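Local atomic coordinates of BH0493 protein (Bacillus halodurans C-125, PDB entry 2QEE), a protein that binds zinc and is probably a metal-dependent enzyme of the amidohydrolase superfamily. Residues R305-H309 against E338-R343; M260-K264 against D276-A281. All blocks are in the same frame, centred on the assembly; numbering follows the deposited sequence.

Interaction 1: R305-H309 against E338-R343; sequences RENQH and EMTRMR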
ATOM      1  N   ARG C 305       3.865  -6.741   1.985  1.00 11.84           N
ATOM      2  CA  ARG C 305       3.185  -5.892   1.012  1.00 12.80           C
ATOM      3  C   ARG C 305       4.027  -4.640   0.791  1.00 12.81           C
ATOM      4  O   ARG C 305       4.092  -4.104  -0.322  1.00 10.33           O
ATOM      5  CB  ARG C 305       1.793  -5.477   1.541  1.00 10.67           C
ATOM      6  CG  ARG C 305       0.994  -4.683   0.508  1.00  9.49           C
ATOM      7  CD  ARG C 305      -0.307  -4.177   1.176  1.00 12.37           C
ATOM      8  NE  ARG C 305      -1.062  -3.452   0.149  1.00 12.42           N
ATOM      9  CZ  ARG C 305      -1.949  -2.504   0.407  1.00 17.20           C
ATOM     10  NH1 ARG C 305      -2.187  -2.164   1.675  1.00 12.72           N
ATOM     11  NH2 ARG C 305      -2.645  -1.971  -0.594  1.00 14.44           N
ATOM     12  N   GLU C 306       4.674  -4.167   1.867  1.00 12.46           N
ATOM     13  CA  GLU C 306       5.289  -2.852   1.899  1.00 11.69           C
ATOM     14  C   GLU C 306       6.672  -2.836   1.183  1.00 10.57           C
ATOM     15  O   GLU C 306       7.279  -1.766   0.993  1.00 14.40           O
ATOM     16  CB  GLU C 306       5.426  -2.344   3.339  1.00 12.76           C
ATOM     17  CG  GLU C 306       4.108  -1.855   3.882  1.00 13.38           C
ATOM     18  CD  GLU C 306       3.061  -2.950   4.034  1.00 16.27           C
ATOM     19  OE1 GLU C 306       3.403  -4.006   4.625  1.00 14.29           O
ATOM     20  OE2 GLU C 306       1.875  -2.673   3.678  1.00 15.83           O
ATOM     21  N   ASN C 307       7.143  -4.041   0.804  1.00 11.08           N
ATOM     22  CA  ASN C 307       8.374  -4.140  -0.031  1.00 12.24           C
ATOM     23  C   ASN C 307       8.118  -4.155  -1.559  1.00 13.73           C
ATOM     24  O   ASN C 307       9.065  -4.123  -2.334  1.00 12.85           O
ATOM     25  CB  ASN C 307       9.177  -5.425   0.327  1.00 12.79           C
ATOM     26  CG  ASN C 307      10.060  -5.272   1.560  1.00 14.40           C
ATOM     27  OD1 ASN C 307      10.030  -6.153   2.432  1.00 13.99           O
ATOM     28  ND2 ASN C 307      10.878  -4.214   1.634  1.00 14.90           N
ATOM     29  N   GLN C 308       6.866  -4.321  -1.971  1.00 12.72           N
ATOM     30  CA  GLN C 308       6.639  -4.739  -3.387  1.00 12.53           C
ATOM     31  C   GLN C 308       6.972  -3.627  -4.324  1.00 12.62           C
ATOM     32  O   GLN C 308       7.650  -3.857  -5.325  1.00 12.57           O
ATOM     33  CB  GLN C 308       5.167  -5.192  -3.617  1.00 10.04           C
ATOM     34  CG  GLN C 308       4.770  -6.415  -2.709  1.00 10.57           C
ATOM     35  CD  GLN C 308       5.826  -7.587  -2.871  1.00 15.69           C
ATOM     36  OE1 GLN C 308       6.363  -7.807  -3.953  1.00 14.52           O
ATOM     37  NE2 GLN C 308       6.101  -8.323  -1.790  1.00 12.28           N
ATOM     38  N   HIS C 309       6.534  -2.388  -4.025  1.00 11.45           N
ATOM     39  CA  HIS C 309       6.796  -1.330  -5.003  1.00 13.26           C
ATOM     40  C   HIS C 309       8.309  -1.113  -5.177  1.00 13.03           C
ATOM     41  O   HIS C 309       8.841  -0.988  -6.292  1.00 13.28           O
ATOM     42  CB  HIS C 309       6.095  -0.038  -4.563  1.00 13.60           C
ATOM     43  CG  HIS C 309       6.426   1.126  -5.443  1.00 11.99           C
ATOM     44  ND1 HIS C 309       7.477   1.956  -5.170  1.00 11.56           N
ATOM     45  CD2 HIS C 309       5.890   1.555  -6.610  1.00 12.99           C
ATOM     46  CE1 HIS C 309       7.570   2.875  -6.109  1.00 11.73           C
ATOM     47  NE2 HIS C 309       6.617   2.660  -6.998  1.00 13.15           N
ATOM     48  N   GLU C 338      -2.675  -5.522  -7.431  1.00  9.98           N
ATOM     49  CA  GLU C 338      -1.821  -4.330  -7.311  1.00 10.45           C
ATOM     50  C   GLU C 338      -0.376  -4.614  -7.702  1.00 10.93           C
ATOM     51  O   GLU C 338       0.232  -3.783  -8.410  1.00 11.01           O
ATOM     52  CB  GLU C 338      -1.931  -3.662  -5.938  1.00 10.84           C
ATOM     53  CG  GLU C 338      -1.231  -4.439  -4.781  1.00 10.82           C
ATOM     54  CD  GLU C 338      -1.330  -3.662  -3.417  1.00 11.18           C
ATOM     55  OE1 GLU C 338      -0.429  -3.827  -2.555  1.00 14.28           O
ATOM     56  OE2 GLU C 338      -2.323  -2.914  -3.203  1.00 15.66           O
ATOM     57  N   MET C 339       0.164  -5.782  -7.311  1.00 10.44           N
ATOM     58  CA  MET C 339       1.540  -6.078  -7.606  1.00 11.91           C
ATOM     59  C   MET C 339       1.737  -6.210  -9.119  1.00 11.77           C
ATOM     60  O   MET C 339       2.700  -5.701  -9.643  1.00 10.93           O
ATOM     61  CB  MET C 339       1.918  -7.399  -6.921  1.00  9.95           C
ATOM     62  CG  MET C 339       2.232  -7.227  -5.416  1.00  9.72           C
ATOM     63  SD  MET C 339       2.610  -8.875  -4.700  1.00 14.00           S
ATOM     64  CE  MET C 339       4.131  -9.276  -5.627  1.00 13.12           C
ATOM     65  N   THR C 340       0.858  -6.948  -9.797  1.00 10.48           N
ATOM     66  CA  THR C 340       0.986  -7.212 -11.228  1.00 10.56           C
ATOM     67  C   THR C 340       0.909  -5.886 -12.021  1.00 11.75           C
ATOM     68  O   THR C 340       1.642  -5.691 -12.970  1.00 11.96           O
ATOM     69  CB  THR C 340      -0.042  -8.293 -11.671  1.00 11.11           C
ATOM     70  OG1 THR C 340       0.197  -9.503 -10.897  1.00 10.81           O
ATOM     71  CG2 THR C 340       0.086  -8.645 -13.154  1.00 10.36           C
ATOM     72  N   ARG C 341       0.023  -4.985 -11.598  1.00 10.42           N
ATOM     73  CA  ARG C 341      -0.102  -3.693 -12.258  1.00  9.36           C
ATOM     74  C   ARG C 341       1.154  -2.846 -12.058  1.00 10.09           C
ATOM     75  O   ARG C 341       1.666  -2.257 -13.016  1.00 13.63           O
ATOM     76  CB  ARG C 341      -1.376  -2.961 -11.753  1.00 10.66           C
ATOM     77  CG  ARG C 341      -2.636  -3.656 -12.295  1.00 12.73           C
ATOM     78  CD  ARG C 341      -3.919  -3.081 -11.781  1.00 12.20           C
ATOM     79  NE  ARG C 341      -5.045  -3.814 -12.400  1.00 13.36           N
ATOM     80  CZ  ARG C 341      -5.546  -3.514 -13.622  1.00 14.43           C
ATOM     81  NH1 ARG C 341      -5.078  -2.448 -14.328  1.00 13.32           N
ATOM     82  NH2 ARG C 341      -6.513  -4.246 -14.119  1.00 15.58           N
ATOM     83  N   MET C 342       1.648  -2.743 -10.826  1.00 10.67           N
ATOM     84  CA  MET C 342       2.876  -1.983 -10.543  1.00 10.67           C
ATOM     85  C   MET C 342       4.045  -2.542 -11.358  1.00 12.29           C
ATOM     86  O   MET C 342       4.789  -1.800 -11.993  1.00 11.65           O
ATOM     87  CB  MET C 342       3.267  -1.985  -9.042  1.00 11.52           C
ATOM     88  CG  MET C 342       2.251  -1.201  -8.152  1.00 14.14           C
ATOM     89  SD  MET C 342       2.923  -1.067  -6.486  1.00 14.60           S
ATOM     90  CE  MET C 342       2.822  -2.750  -5.827  1.00 14.69           C
ATOM     91  N   ARG C 343       4.111  -3.869 -11.382  1.00 11.88           N
ATOM     92  CA  ARG C 343       5.193  -4.527 -12.104  1.00 10.64           C
ATOM     93  C   ARG C 343       5.111  -4.224 -13.617  1.00 11.56           C
ATOM     94  O   ARG C 343       6.103  -3.872 -14.231  1.00 13.09           O
ATOM     95  CB  ARG C 343       5.136  -6.031 -11.851  1.00 11.72           C
ATOM     96  CG  ARG C 343       5.608  -6.347 -10.425  1.00  9.71           C
ATOM     97  CD  ARG C 343       5.262  -7.770 -10.081  1.00 10.35           C
ATOM     98  NE  ARG C 343       5.925  -8.135  -8.830  1.00 13.49           N
ATOM     99  CZ  ARG C 343       5.984  -9.412  -8.420  1.00 12.93           C
ATOM    100  NH1 ARG C 343       5.399 -10.358  -9.135  1.00 13.36           N
ATOM    101  NH2 ARG C 343       6.697  -9.763  -7.326  1.00 15.13           N
TER
HETATM  102  O   HOH W   1       2.120  -4.549  -2.827  1.00 16.58           O
HETATM  103  O   HOH W   2       6.944  -6.695  -6.397  1.00 11.45           O

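Interaction 2: M260-K264 against D276-A281; sequences MIGVK and DFVGKA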
ATOM      1  N   MET C 260      14.039 -15.649  -1.124  1.00 14.51           N
ATOM      2  CA  MET C 260      12.648 -15.410  -0.756  1.00 17.19           C
ATOM      3  C   MET C 260      12.684 -14.728   0.609  1.00 16.18           C
ATOM      4  O   MET C 260      12.960 -15.391   1.601  1.00 16.73           O
ATOM      5  CB  MET C 260      11.919 -16.750  -0.739  1.00 17.95           C
ATOM      6  CG  MET C 260      12.091 -17.433  -2.130  1.00 21.07           C
ATOM      7  SD  MET C 260      11.105 -18.919  -2.329  1.00 24.57           S
ATOM      8  CE  MET C 260      10.824 -19.543  -0.698  1.00 35.64           C
ATOM      9  N   ILE C 261      12.437 -13.409   0.637  1.00 12.99           N
ATOM     10  CA  ILE C 261      12.832 -12.628   1.782  1.00 13.04           C
ATOM     11  C   ILE C 261      11.576 -12.137   2.541  1.00 15.41           C
ATOM     12  O   ILE C 261      10.641 -11.635   1.925  1.00 14.69           O
ATOM     13  CB  ILE C 261      13.646 -11.416   1.327  1.00 12.88           C
ATOM     14  CG1 ILE C 261      14.992 -11.860   0.695  1.00 11.43           C
ATOM     15  CG2 ILE C 261      13.905 -10.467   2.545  1.00 14.63           C
ATOM     16  CD1 ILE C 261      15.666 -10.762  -0.189  1.00 12.99           C
ATOM     17  N   GLY C 262      11.575 -12.253   3.874  1.00 14.40           N
ATOM     18  CA  GLY C 262      10.544 -11.552   4.675  1.00 15.55           C
ATOM     19  C   GLY C 262       9.781 -12.450   5.643  1.00 16.65           C
ATOM     20  O   GLY C 262       8.913 -11.956   6.375  1.00 15.73           O
ATOM     21  N   VAL C 263      10.153 -13.729   5.720  1.00 16.14           N
ATOM     22  CA  VAL C 263       9.424 -14.681   6.574  1.00 14.71           C
ATOM     23  C   VAL C 263      10.043 -14.658   7.973  1.00 16.74           C
ATOM     24  O   VAL C 263      11.268 -14.765   8.118  1.00 17.82           O
ATOM     25  CB  VAL C 263       9.402 -16.131   5.986  1.00 17.96           C
ATOM     26  CG1 VAL C 263      10.820 -16.710   5.791  1.00 19.03           C
ATOM     27  CG2 VAL C 263       8.562 -17.014   6.867  1.00 14.08           C
ATOM     28  N   LYS C 264       9.202 -14.431   8.962  1.00 14.41           N
ATOM     29  CA  LYS C 264       9.621 -14.508  10.371  1.00 16.88           C
ATOM     30  C   LYS C 264       9.153 -15.884  10.914  1.00 17.29           C
ATOM     31  O   LYS C 264       7.969 -16.128  11.140  1.00 16.66           O
ATOM     32  CB  LYS C 264       9.012 -13.322  11.149  1.00 17.66           C
ATOM     33  CG  LYS C 264       9.374 -13.370  12.655  1.00 24.50           C
ATOM     34  CD  LYS C 264       9.083 -11.993  13.327  1.00 19.31           C
ATOM     35  CE  LYS C 264       9.718 -11.952  14.723  1.00 27.23           C
ATOM     36  NZ  LYS C 264       9.179 -10.847  15.563  1.00 25.61           N
ATOM     37  N   ASP C 276       4.248 -19.176  10.839  1.00 19.07           N
ATOM     38  CA  ASP C 276       5.259 -18.212  10.356  1.00 18.82           C
ATOM     39  C   ASP C 276       4.598 -16.871  10.045  1.00 16.45           C
ATOM     40  O   ASP C 276       3.439 -16.848   9.608  1.00 17.97           O
ATOM     41  CB  ASP C 276       5.910 -18.748   9.090  1.00 19.87           C
ATOM     42  CG  ASP C 276       6.783 -19.998   9.343  1.00 24.44           C
ATOM     43  OD1 ASP C 276       7.153 -20.307  10.503  1.00 22.26           O
ATOM     44  OD2 ASP C 276       7.166 -20.618   8.337  1.00 22.65           O
ATOM     45  N   PHE C 277       5.326 -15.782  10.289  1.00 15.09           N
ATOM     46  CA  PHE C 277       4.806 -14.441  10.164  1.00 14.72           C
ATOM     47  C   PHE C 277       5.641 -13.700   9.103  1.00 13.23           C
ATOM     48  O   PHE C 277       6.440 -14.337   8.329  1.00 14.45           O
ATOM     49  CB  PHE C 277       4.814 -13.805  11.589  1.00 15.30           C
ATOM     50  CG  PHE C 277       4.182 -12.406  11.708  1.00 14.22           C
ATOM     51  CD1 PHE C 277       2.998 -12.034  11.060  1.00 13.29           C
ATOM     52  CD2 PHE C 277       4.787 -11.458  12.550  1.00 15.32           C
ATOM     53  CE1 PHE C 277       2.428 -10.731  11.260  1.00 14.93           C
ATOM     54  CE2 PHE C 277       4.197 -10.176  12.763  1.00 16.07           C
ATOM     55  CZ  PHE C 277       3.050  -9.812  12.051  1.00 15.68           C
ATOM     56  N   VAL C 278       5.409 -12.402   9.007  1.00 13.20           N
ATOM     57  CA  VAL C 278       6.021 -11.562   7.978  1.00 12.80           C
ATOM     58  C   VAL C 278       6.607 -10.266   8.567  1.00 13.10           C
ATOM     59  O   VAL C 278       6.091  -9.737   9.586  1.00 15.37           O
ATOM     60  CB  VAL C 278       4.908 -11.219   6.934  1.00 12.24           C
ATOM     61  CG1 VAL C 278       3.756 -10.408   7.563  1.00 15.33           C
ATOM     62  CG2 VAL C 278       5.529 -10.448   5.688  1.00 16.62           C
ATOM     63  N   GLY C 279       7.648  -9.714   7.931  1.00 11.63           N
ATOM     64  CA  GLY C 279       8.138  -8.372   8.303  1.00 13.53           C
ATOM     65  C   GLY C 279       8.679  -7.724   7.042  1.00 14.80           C
ATOM     66  O   GLY C 279       9.142  -8.438   6.133  1.00 15.41           O
ATOM     67  N   LYS C 280       8.620  -6.396   7.015  1.00 13.30           N
ATOM     68  CA  LYS C 280       9.256  -5.613   5.954  1.00 13.34           C
ATOM     69  C   LYS C 280      10.779  -5.739   6.096  1.00 15.09           C
ATOM     70  O   LYS C 280      11.301  -5.666   7.197  1.00 14.66           O
ATOM     71  CB  LYS C 280       8.814  -4.142   6.000  1.00 13.79           C
ATOM     72  CG  LYS C 280       9.294  -3.326   4.750  1.00 10.38           C
ATOM     73  CD  LYS C 280       8.951  -1.895   4.990  1.00 15.72           C
ATOM     74  CE  LYS C 280       9.362  -1.036   3.773  1.00 14.76           C
ATOM     75  NZ  LYS C 280       9.055   0.392   4.008  1.00 13.82           N
ATOM     76  N   ALA C 281      11.468  -5.917   4.965  1.00 14.58           N
ATOM     77  CA  ALA C 281      12.947  -6.056   4.975  1.00 13.46           C
ATOM     78  C   ALA C 281      13.559  -4.747   4.462  1.00 14.52           C
ATOM     79  O   ALA C 281      12.925  -3.971   3.686  1.00 15.93           O
ATOM     80  CB  ALA C 281      13.433  -7.275   4.026  1.00 16.05           C
TER

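Interaction 1: R305-H309 against E338-R343
Arg-305 and Glu-338 meet in a side-on, two-pronged salt bridge. From CB the arginine runs straight out, with CG anti to the backbone N (chi1 -175°), and crosses the glutamate at about a right angle. Its CG passes OE1 of Glu-338 at 3.5 Å, CD lies 3.7 Å from that oxygen, and NE donates to it over 2.8 Å. At the tip, NH2 gives an almost straight bond, also 2.8 Å, to the syn lone pair of Glu-338 OE2. The guanidinium and carboxylate are nearly coplanar, 22° apart, held flat by the two grips. Glu-338 OE1 also accepts from a water that donates to Arg-305 O. With an alanine in its place, the Glu-338 carboxylate loses both in-chain bonds, from NE and NH2, and would probably be less firmly oriented. At this subunit interface Glu-338 OE2 is also bridged by Arg-305 of the second subunit, Arg-305 NH2 by Glu-338 of the third, and His-309 NE2 bonds to Phe-329 O of the second.

Beyond the salt bridge, methionines pack against a polar, water-linked amide. Met-339 bends back at its last torsion and lays its CE 3.2 Å from Gln-308 OE1, while NE2 of that amide bonds to Met-302 O and Ser-304 O. The sulfur of Met-342 comes to the edge of the His-309 ring, 5.0 Å from its centroid. A second water joins Gln-308 O and OE1 to Arg-343 NE; Arg-343 NH2 bonds to Gly-325 O. Strand 298-302 leads into segment 305-309, and the start of helix 308-317 packs on the middle of helix 333-347.

Interaction 2: M260-K264 against D276-A281
Lys-264 and Phe-277 form the hydrogen-bonded pair of a short antiparallel ladder, in which strand 277-278 branches antiparallel from the end of strand 257-264, otherwise paired in parallel and probably part of the amidohydrolase superfamily's (beta/alpha) barrel. The tight part is the backbone. Phe-277 N donates almost straight to Lys-264 O over 2.8 Å, and Lys-264 N returns a bond to Phe-277 O from well above the carbonyl plane. Val-263 faces Val-278 in the next, non-hydrogen-bonded pair; its CG2 reaches 3.9 Å from Asp-276 CB, on the side covered by Trp-328. At Gly-262 the strand is interrupted with phi at 127°, where a CB would jam against the preceding carbonyl oxygen, so glycine is called for. Farther along, Ile-261 CG2 touches Ala-281 CB at 3.6 Å.

The looser side belongs to Lys-264, which is partly exposed. Its extended chain leads away from the strand pair to a salt bridge with Glu-287 of the third subunit, while the Phe-277 ring packs on Val-313 of that subunit. The ladder ends where Gly-279 N bonds to Gly-262 O at 3.0 Å, in the carbonyl plane, and the CA of Val-278 approaches the same oxygen at 3.3 Å.

The two contacts follow one another along the chain, interaction 2 closing before interaction 1 opens, and their centres lie 16 Å apart. Strand 298-302 comes between them in sequence: it pairs with strand 257-264 of interaction 2 and leads into the turn that opens interaction 1. They also touch directly, since Asn-307 ND2 probably hydrogen-bonds to Ala-281 O and packs on Lys-280. Interaction 2 belongs to the mixed sheet, with the side chain of Val-263 about 9 Å from the bound zinc ion, whereas interaction 1 joins two helices outside it, with the side chain of Glu-338 about 4 Å from a magnesium ion. Both reach the third subunit, so the antiparallel branch and the helix pair alike take part in the trimer.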